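Local coordinates for acyl-[acyl-carrier-protein]--UDP-N-acetylglucosamine O-acyltransferase (Helicobacter pylori, PDB 1J2Z), which catalyses transfer of a (3R)-hydroxyacyl chain from acyl carrier protein to the 3-hydroxyl of UDP-N-acetylglucosamine, the first step of lipid A biosynthesis, at residues S2-K6 with K18-I22; G23-G29 with L40-L46. All blocks are in the same frame, centred on the assembly; numbering follows the deposited sequence.

Contact 1: residues S2-K6 with K18-I22. With SO4 (sulfate ion), chain D.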
loop_
_atom_site.group_PDB
_atom_site.type_symbol
_atom_site.label_atom_id
_atom_site.label_comp_id
_atom_site.label_asym_id
_atom_site.label_seq_id
_atom_site.Cartn_x
_atom_site.Cartn_y
_atom_site.Cartn_z
ATOM N N SER A 2 26.957 19.051 -0.568
ATOM C CA SER A 2 26.829 20.462 -0.102
ATOM C C SER A 2 26.231 21.349 -1.189
ATOM O O SER A 2 26.661 22.487 -1.375
ATOM C CB SER A 2 28.201 21.009 0.300
ATOM O OG SER A 2 28.786 20.222 1.322
ATOM N N LYS A 3 25.237 20.832 -1.903
ATOM C CA LYS A 3 24.607 21.600 -2.966
ATOM C C LYS A 3 23.091 21.698 -2.830
ATOM O O LYS A 3 22.411 20.718 -2.527
ATOM C CB LYS A 3 24.951 20.998 -4.326
ATOM C CG LYS A 3 24.391 21.784 -5.500
ATOM C CD LYS A 3 24.831 23.243 -5.437
ATOM C CE LYS A 3 24.427 23.981 -6.697
ATOM N NZ LYS A 3 24.996 23.301 -7.888
ATOM N N ILE A 4 22.576 22.901 -3.059
ATOM C CA ILE A 4 21.150 23.168 -2.988
ATOM C C ILE A 4 20.648 23.505 -4.389
ATOM O O ILE A 4 21.043 24.518 -4.966
ATOM C CB ILE A 4 20.865 24.354 -2.051
ATOM C CG1 ILE A 4 21.310 23.996 -0.631
ATOM C CG2 ILE A 4 19.382 24.712 -2.094
ATOM C CD1 ILE A 4 21.190 25.132 0.358
ATOM N N ALA A 5 19.788 22.646 -4.933
ATOM C CA ALA A 5 19.240 22.856 -6.270
ATOM C C ALA A 5 18.547 24.214 -6.384
ATOM O O ALA A 5 17.783 24.614 -5.503
ATOM C CB ALA A 5 18.263 21.738 -6.615
ATOM N N LYS A 6 18.817 24.915 -7.481
ATOM C CA LYS A 6 18.234 26.230 -7.721
ATOM C C LYS A 6 16.720 26.172 -7.915
ATOM O O LYS A 6 16.019 27.146 -7.644
ATOM C CB LYS A 6 18.880 26.865 -8.952
ATOM C CG LYS A 6 18.459 28.300 -9.205
ATOM C CD LYS A 6 19.253 28.903 -10.357
ATOM C CE LYS A 6 20.757 28.840 -10.091
ATOM N NZ LYS A 6 21.144 29.550 -8.838
ATOM N N LYS A 18 24.718 24.083 7.700
ATOM C CA LYS A 18 25.766 23.849 6.722
ATOM C C LYS A 18 25.854 22.389 6.290
ATOM O O LYS A 18 25.449 21.484 7.022
ATOM C CB LYS A 18 27.118 24.308 7.283
ATOM C CG LYS A 18 28.297 23.994 6.373
ATOM C CD LYS A 18 28.059 24.532 4.965
ATOM C CE LYS A 18 29.062 23.966 3.974
ATOM N NZ LYS A 18 28.686 24.303 2.575
ATOM N N GLY A 19 26.381 22.172 5.088
ATOM C CA GLY A 19 26.533 20.825 4.563
ATOM C C GLY A 19 25.252 20.164 4.085
ATOM O O GLY A 19 25.271 18.999 3.696
ATOM N N VAL A 20 24.140 20.893 4.098
ATOM C CA VAL A 20 22.865 20.325 3.666
ATOM C C VAL A 20 22.717 20.240 2.145
ATOM O O VAL A 20 23.007 21.189 1.430
ATOM C CB VAL A 20 21.670 21.135 4.224
ATOM C CG1 VAL A 20 20.353 20.572 3.687
ATOM C CG2 VAL A 20 21.681 21.085 5.744
ATOM N N GLU A 21 22.263 19.088 1.665
ATOM C CA GLU A 21 22.051 18.880 0.239
ATOM C C GLU A 21 20.552 18.839 -0.030
ATOM O O GLU A 21 19.811 18.121 0.645
ATOM C CB GLU A 21 22.684 17.564 -0.210
ATOM C CG GLU A 21 24.190 17.517 -0.058
ATOM C CD GLU A 21 24.762 16.177 -0.477
ATOM O OE1 GLU A 21 24.537 15.777 -1.639
ATOM O OE2 GLU A 21 25.426 15.525 0.356
ATOM N N ILE A 22 20.110 19.606 -1.020
ATOM C CA ILE A 22 18.696 19.661 -1.364
ATOM C C ILE A 22 18.552 19.431 -2.866
ATOM O O ILE A 22 19.079 20.197 -3.672
ATOM C CB ILE A 22 18.095 21.031 -0.961
ATOM C CG1 ILE A 22 18.208 21.209 0.558
ATOM C CG2 ILE A 22 16.642 21.125 -1.399
ATOM C CD1 ILE A 22 17.697 22.544 1.075
HETATM S S SO4 D . 21.777 23.492 -9.759
HETATM O O1 SO4 D . 21.353 24.055 -11.037
HETATM O O2 SO4 D . 23.082 22.874 -9.909
HETATM O O3 SO4 D . 21.852 24.534 -8.752
HETATM O O4 SO4 D . 20.828 22.477 -9.303
#
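The N-terminal residues S2-K6 lie along K18-I22, at the edge where the left-handed beta-helix begins. K18 starts the second segment: its CA-to-CB bond points away, yet the side chain, bent at chi2 (p), brings NZ to 4.0 Å from CB of poorly ordered S2. G19, with positive phi, carries the backbone round a bend, and S2 OG lies 4.0 Å from its CA. The CA-to-CB bond of V20 points away from 2-6; V20 O is 3.9 Å from CG1 of I4. At E21 the alpha carbon makes a CA-H...O contact with K3 O (3.3 Å), while the E21 backbone bonds to V38 and L40 of the next coil. I22 N donates to K3 O (3.0 Å). I22 O accepts from A5 N (2.8 Å), completing a single beta bridge about I4, whose CG2 packs 4.1 Å from I22 CB. Both isoleucines touch I10. On the outer side, K3 NZ donates to sulfate O2 (2.8 Å) and K6 N weakly to sulfate O3 (3.3 Å); the ion probably comes from the crystallisation liquor. Two main-chain hydrogen bonds, a CA-H...O contact and a small apolar touch thus join the pieces, so the pairing depends mostly on backbone geometry.

Contact 2: residues G23-G29 with L40-L46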
loop_
_atom_site.group_PDB
_atom_site.type_symbol
_atom_site.label_atom_id
_atom_site.label_comp_id
_atom_site.label_asym_id
_atom_site.label_seq_id
_atom_site.Cartn_x
_atom_site.Cartn_y
_atom_site.Cartn_z
ATOM N N GLY A 23 17.845 18.365 -3.229
ATOM C CA GLY A 23 17.668 18.033 -4.632
ATOM C C GLY A 23 16.708 18.931 -5.381
ATOM O O GLY A 23 16.126 19.847 -4.805
ATOM N N GLU A 24 16.537 18.655 -6.671
ATOM C CA GLU A 24 15.653 19.438 -7.532
ATOM C C GLU A 24 14.195 19.435 -7.071
ATOM O O GLU A 24 13.674 18.419 -6.617
ATOM C CB GLU A 24 15.694 18.896 -8.968
ATOM C CG GLU A 24 17.084 18.706 -9.540
ATOM C CD GLU A 24 17.711 19.999 -10.004
ATOM O OE1 GLU A 24 18.891 19.965 -10.402
ATOM O OE2 GLU A 24 17.026 21.047 -9.977
ATOM N N PHE A 25 13.547 20.585 -7.205
ATOM C CA PHE A 25 12.136 20.744 -6.871
ATOM C C PHE A 25 11.682 20.441 -5.444
ATOM O O PHE A 25 10.506 20.165 -5.225
ATOM C CB PHE A 25 11.289 19.914 -7.849
ATOM C CG PHE A 25 11.613 20.170 -9.300
ATOM C CD1 PHE A 25 11.987 19.123 -10.136
ATOM C CD2 PHE A 25 11.573 21.462 -9.820
ATOM C CE1 PHE A 25 12.323 19.351 -11.475
ATOM C CE2 PHE A 25 11.906 21.709 -11.157
ATOM C CZ PHE A 25 12.283 20.650 -11.986
ATOM N N CYS A 26 12.579 20.471 -4.465
ATOM C CA CYS A 26 12.125 20.222 -3.101
ATOM C C CYS A 26 11.265 21.410 -2.686
ATOM O O CYS A 26 11.455 22.517 -3.187
ATOM C CB CYS A 26 13.302 20.085 -2.131
ATOM S SG CYS A 26 14.120 18.467 -2.141
ATOM N N VAL A 27 10.307 21.177 -1.793
ATOM C CA VAL A 27 9.443 22.245 -1.293
ATOM C C VAL A 27 9.623 22.265 0.219
ATOM O O VAL A 27 9.275 21.304 0.909
ATOM C CB VAL A 27 7.961 21.997 -1.635
ATOM C CG1 VAL A 27 7.097 23.135 -1.080
ATOM C CG2 VAL A 27 7.793 21.908 -3.145
ATOM N N ILE A 28 10.185 23.363 0.719
ATOM C CA ILE A 28 10.475 23.516 2.138
ATOM C C ILE A 28 9.758 24.713 2.759
ATOM O O ILE A 28 10.041 25.863 2.418
ATOM C CB ILE A 28 12.005 23.637 2.325
ATOM C CG1 ILE A 28 12.668 22.386 1.737
ATOM C CG2 ILE A 28 12.362 23.825 3.799
ATOM C CD1 ILE A 28 14.177 22.394 1.786
ATOM N N GLY A 29 8.834 24.417 3.674
ATOM C CA GLY A 29 8.036 25.437 4.345
ATOM C C GLY A 29 8.762 26.326 5.342
ATOM O O GLY A 29 9.923 26.086 5.688
ATOM N N LEU A 40 18.486 15.751 1.064
ATOM C CA LEU A 40 17.156 15.609 0.509
ATOM C C LEU A 40 17.316 15.344 -0.971
ATOM O O LEU A 40 17.974 16.112 -1.670
ATOM C CB LEU A 40 16.346 16.896 0.684
ATOM C CG LEU A 40 16.137 17.454 2.089
ATOM C CD1 LEU A 40 15.230 18.673 2.001
ATOM C CD2 LEU A 40 15.524 16.393 2.986
ATOM N N HIS A 41 16.728 14.258 -1.456
ATOM C CA HIS A 41 16.804 13.978 -2.880
ATOM C C HIS A 41 15.836 14.931 -3.555
ATOM O O HIS A 41 15.295 15.828 -2.911
ATOM C CB HIS A 41 16.421 12.527 -3.158
ATOM C CG HIS A 41 17.420 11.542 -2.634
ATOM N ND1 HIS A 41 18.014 10.587 -3.432
ATOM C CD2 HIS A 41 17.950 11.382 -1.399
ATOM C CE1 HIS A 41 18.868 9.884 -2.710
ATOM N NE2 HIS A 41 18.848 10.347 -1.473
ATOM N N ASN A 42 15.618 14.758 -4.849
ATOM C CA ASN A 42 14.693 15.633 -5.550
ATOM C C ASN A 42 13.265 15.425 -5.052
ATOM O O ASN A 42 12.913 14.349 -4.573
ATOM C CB ASN A 42 14.737 15.346 -7.053
ATOM C CG ASN A 42 14.190 13.968 -7.399
ATOM O OD1 ASN A 42 13.014 13.816 -7.752
ATOM N ND2 ASN A 42 15.036 12.955 -7.280
ATOM N N ASN A 43 12.459 16.476 -5.149
ATOM C CA ASN A 43 11.046 16.407 -4.796
ATOM C C ASN A 43 10.637 15.953 -3.397
ATOM O O ASN A 43 9.694 15.171 -3.247
ATOM C CB ASN A 43 10.328 15.538 -5.830
ATOM C CG ASN A 43 10.296 16.177 -7.206
ATOM O OD1 ASN A 43 9.529 17.109 -7.451
ATOM N ND2 ASN A 43 11.135 15.689 -8.104
ATOM N N VAL A 44 11.342 16.421 -2.375
ATOM C CA VAL A 44 10.947 16.087 -1.014
ATOM C C VAL A 44 10.089 17.261 -0.532
ATOM O O VAL A 44 10.415 18.424 -0.791
ATOM C CB VAL A 44 12.165 15.933 -0.069
ATOM C CG1 VAL A 44 11.688 15.822 1.378
ATOM C CG2 VAL A 44 12.971 14.692 -0.446
ATOM N N THR A 45 8.978 16.966 0.139
ATOM C CA THR A 45 8.123 18.027 0.652
ATOM C C THR A 45 8.202 18.071 2.174
ATOM O O THR A 45 7.881 17.094 2.845
ATOM C CB THR A 45 6.649 17.824 0.255
ATOM O OG1 THR A 45 6.517 17.913 -1.168
ATOM C CG2 THR A 45 5.771 18.886 0.912
ATOM N N LEU A 46 8.634 19.208 2.708
ATOM C CA LEU A 46 8.740 19.387 4.150
ATOM C C LEU A 46 7.889 20.591 4.545
ATOM O O LEU A 46 8.173 21.717 4.141
ATOM C CB LEU A 46 10.205 19.619 4.539
ATOM C CG LEU A 46 11.202 18.549 4.084
ATOM C CD1 LEU A 46 12.613 18.926 4.526
ATOM C CD2 LEU A 46 10.809 17.206 4.676
HETATM O O HOH W 1 8.350 18.367 -4.767
#
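Successive coils meet through a ladder of main-chain hydrogen bonds. G23 N donates to L40 O (2.7 Å) where the backbones approach so closely that a beta carbon on G23 would clash with H41 and N42. G23-C26 forms a type II turn, and E24 O accepts from N43 N (2.7 Å). Beyond the corner the pairing becomes parallel sheet: V27 N to V44 O (2.9 Å), L46 N to V27 O (2.8 Å) and G29 N to L46 O (2.8 Å). A water donates to F25 O (2.8 Å) and to N43 OD1 (3.2 Å), while N43 ND2 donates to N42 OD1 (2.7 Å). That N42 oxygen bonds T45 OG1 of the second subunit, and T45 OG1 meets N42 of the third. E24 OE2 is satisfied by T7 and H41 NE2 by E57. I28 CD1 packs on L40 CD1 (3.9 Å), and C26 SG lies 3.8 Å from V44 CB. I28, L40 and L46 point into the coil, where all three touch L34 of strand 33-34; V27 and T45 face the third subunit, and the F25 rings of the three chains meet edge-to-face. Strand 27-28 is held between 9-10 and 45-46, with 57-58 packing on L40 and V44.

In the fold
The two contacts follow one another along the chain, and I22 runs straight into G23; their centres are about 11 Å apart. They occupy the N-terminal end of the left-handed parallel beta-helix, the fold of hexapeptide-repeat acyltransferases, away from the substrate-binding residues. Contact 1 lies at strand 21-22, outermost in one sheet, whereas contact 2 joins 27-28 to 45-46 in another. The two meet directly: E21 O lies 2.7 Å from L40 N, a probable hydrogen bond, and CD1 of I22 packs 3.6 Å from CD1 of I28 inside the coil. Contact 1 touches no other subunit, whereas contact 2 also builds the homotrimer interface, so coil stacking and subunit assembly share the same residues there.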